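Local coordinates for protein flavodoxin (Methanosarcina acetivorans C2A, PDB 5WID) that binds flavin mononucleotide and probably serves as an electron carrier, as flavodoxins generally do, at residues K2-Y7 with D43-A48. Numbering follows the deposited sequence.
Sequences KAIVVY and DELKEA. With ACT (acetate ion), chain F.
Apolar packing joins segment 2-7 of strand 2-8 to the short helix 42-47 that precedes strand 50-58, one of the two neighbours of strand 2-8 in the flavodoxin sheet. Ile4 is central: its CG2 lies 3.6 Å from CB of Ala48, while CG1 is anti to the backbone N (chi1 -177°) and a poorly staggered chi2 of 146° brings CD1 to 3.9 Å from CB of Glu44. The Leu45 side chain crosses those of Ile4 and Val6 at roughly right angles, and its CD2 sits 4.1 Å from CG2 of each; Phe69 of helix 64-76 also touches Leu45 and Val6.

At the strand's beginning a single water accepts from Lys2 NZ at 2.5 Å and donates to Glu44 O and Glu47 OE2, so it bridges an amine and a carboxylate 4.4 Å apart (NZ to OE2), too far for a direct salt bridge. Gln33 binds Lys2 NZ and Glu44 OE2, whereas Lys41 N holds Glu44 OE1.

Tyr7 points to the sheet's other face, toward helix 13-27, and its OH donates to OXT of an acetate ion, probably from the crystallisation liquor, at 2.6 Å; an alanine here removes the ring and its OH, and would probably leave that helix less well packed around Lys15 and Ala18.

Burial of the apolar side chains probably accounts for most of helix 42-47's hold, while hydrated, probably mutually stabilised charges close the more open end.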
loop_
_atom_site.group_PDB
_atom_site.type_symbol
_atom_site.label_atom_id
_atom_site.label_comp_id
_atom_site.label_asym_id
_atom_site.label_seq_id
_atom_site.Cartn_x
_atom_site.Cartn_y
_atom_site.Cartn_z
ATOM N N LYS A 2 -14.376 -3.007 1.585
ATOM C CA LYS A 2 -13.664 -1.763 1.317
ATOM C C LYS A 2 -12.163 -1.947 1.486
ATOM O O LYS A 2 -11.707 -2.564 2.451
ATOM C CB LYS A 2 -14.170 -0.658 2.255
ATOM C CG LYS A 2 -13.465 0.674 2.123
ATOM C CD LYS A 2 -13.595 1.232 0.722
ATOM C CE LYS A 2 -13.216 2.698 0.695
ATOM N NZ LYS A 2 -12.152 2.991 1.693
ATOM N N ALA A 3 -11.401 -1.414 0.534
ATOM C CA ALA A 3 -9.951 -1.391 0.622
ATOM C C ALA A 3 -9.476 0.051 0.561
ATOM O O ALA A 3 -10.147 0.919 -0.006
ATOM C CB ALA A 3 -9.296 -2.189 -0.513
ATOM N N ILE A 4 -8.307 0.304 1.132
ATOM C CA ILE A 4 -7.699 1.624 1.063
ATOM C C ILE A 4 -6.249 1.454 0.623
ATOM O O ILE A 4 -5.560 0.539 1.084
ATOM C CB ILE A 4 -7.825 2.375 2.405
ATOM C CG1 ILE A 4 -7.256 3.787 2.312
ATOM C CG2 ILE A 4 -7.167 1.624 3.543
ATOM C CD1 ILE A 4 -8.038 4.758 3.195
ATOM N N VAL A 5 -5.820 2.284 -0.325
ATOM C CA VAL A 5 -4.449 2.272 -0.841
ATOM C C VAL A 5 -3.835 3.613 -0.452
ATOM O O VAL A 5 -4.232 4.657 -0.985
ATOM C CB VAL A 5 -4.392 2.061 -2.359
ATOM C CG1 VAL A 5 -2.928 1.967 -2.818
ATOM C CG2 VAL A 5 -5.211 0.819 -2.793
ATOM N N VAL A 6 -2.895 3.590 0.493
ATOM C CA VAL A 6 -2.318 4.792 1.096
ATOM C C VAL A 6 -0.875 4.903 0.633
ATOM O O VAL A 6 -0.151 3.904 0.655
ATOM C CB VAL A 6 -2.361 4.720 2.636
ATOM C CG1 VAL A 6 -1.767 6.011 3.256
ATOM C CG2 VAL A 6 -3.768 4.447 3.129
ATOM N N TYR A 7 -0.436 6.109 0.262
ATOM C CA TYR A 7 0.910 6.220 -0.304
ATOM C C TYR A 7 1.582 7.533 0.086
ATOM O O TYR A 7 0.932 8.532 0.417
ATOM C CB TYR A 7 0.888 6.093 -1.844
ATOM C CG TYR A 7 0.084 7.187 -2.491
ATOM C CD1 TYR A 7 -1.294 7.064 -2.653
ATOM C CD2 TYR A 7 0.692 8.373 -2.893
ATOM C CE1 TYR A 7 -2.040 8.090 -3.213
ATOM C CE2 TYR A 7 -0.048 9.407 -3.449
ATOM C CZ TYR A 7 -1.415 9.258 -3.606
ATOM O OH TYR A 7 -2.163 10.275 -4.163
ATOM N N ASP A 43 -10.479 6.996 10.818
ATOM C CA ASP A 43 -11.691 6.204 10.605
ATOM C C ASP A 43 -11.678 5.477 9.268
ATOM O O ASP A 43 -12.272 4.399 9.149
ATOM C CB ASP A 43 -12.942 7.085 10.679
ATOM C CG ASP A 43 -13.316 7.451 12.098
ATOM O OD1 ASP A 43 -14.044 8.448 12.274
ATOM O OD2 ASP A 43 -12.898 6.737 13.034
ATOM N N GLU A 44 -11.045 6.060 8.246
ATOM C CA GLU A 44 -10.987 5.384 6.951
ATOM C C GLU A 44 -10.141 4.118 7.025
ATOM O O GLU A 44 -10.452 3.119 6.366
ATOM C CB GLU A 44 -10.455 6.342 5.884
ATOM C CG GLU A 44 -11.442 7.473 5.605
ATOM C CD GLU A 44 -10.899 8.547 4.678
ATOM O OE1 GLU A 44 -9.708 8.904 4.783
ATOM O OE2 GLU A 44 -11.689 9.051 3.851
ATOM N N LEU A 45 -9.063 4.142 7.816
ATOM C CA LEU A 45 -8.273 2.933 8.034
ATOM C C LEU A 45 -9.071 1.896 8.820
ATOM O O LEU A 45 -9.068 0.708 8.475
ATOM C CB LEU A 45 -6.979 3.281 8.782
ATOM C CG LEU A 45 -5.956 4.139 8.029
ATOM C CD1 LEU A 45 -4.765 4.454 8.928
ATOM C CD2 LEU A 45 -5.508 3.456 6.761
ATOM N N LYS A 46 -9.759 2.334 9.884
ATOM C CA LYS A 46 -10.559 1.417 10.695
ATOM C C LYS A 46 -11.651 0.754 9.865
ATOM O O LYS A 46 -11.967 -0.423 10.073
ATOM C CB LYS A 46 -11.186 2.165 11.874
ATOM C CG LYS A 46 -10.195 2.684 12.911
ATOM C CD LYS A 46 -10.910 3.584 13.915
ATOM C CE LYS A 46 -10.073 3.805 15.165
ATOM N NZ LYS A 46 -10.850 4.547 16.216
ATOM N N GLU A 47 -12.234 1.492 8.921
ATOM C CA GLU A 47 -13.337 0.958 8.126
ATOM C C GLU A 47 -12.876 -0.115 7.140
ATOM O O GLU A 47 -13.655 -1.008 6.792
ATOM C CB GLU A 47 -14.021 2.108 7.380
ATOM C CG GLU A 47 -15.070 1.674 6.359
ATOM C CD GLU A 47 -15.454 2.780 5.384
ATOM O OE1 GLU A 47 -16.536 2.666 4.772
ATOM O OE2 GLU A 47 -14.681 3.753 5.223
ATOM N N ALA A 48 -11.628 -0.055 6.689
ATOM C CA ALA A 48 -11.177 -0.884 5.573
ATOM C C ALA A 48 -10.893 -2.324 5.993
ATOM O O ALA A 48 -10.362 -2.577 7.078
ATOM C CB ALA A 48 -9.918 -0.274 4.954
HETATM C C ACT F . -1.756 13.562 -3.653
HETATM O O ACT F . -1.177 14.524 -3.079
HETATM O OXT ACT F . -1.060 12.573 -4.013
HETATM C CH3 ACT F . -3.218 13.601 -3.914
HETATM O O HOH W 1 -12.216 3.128 4.192
#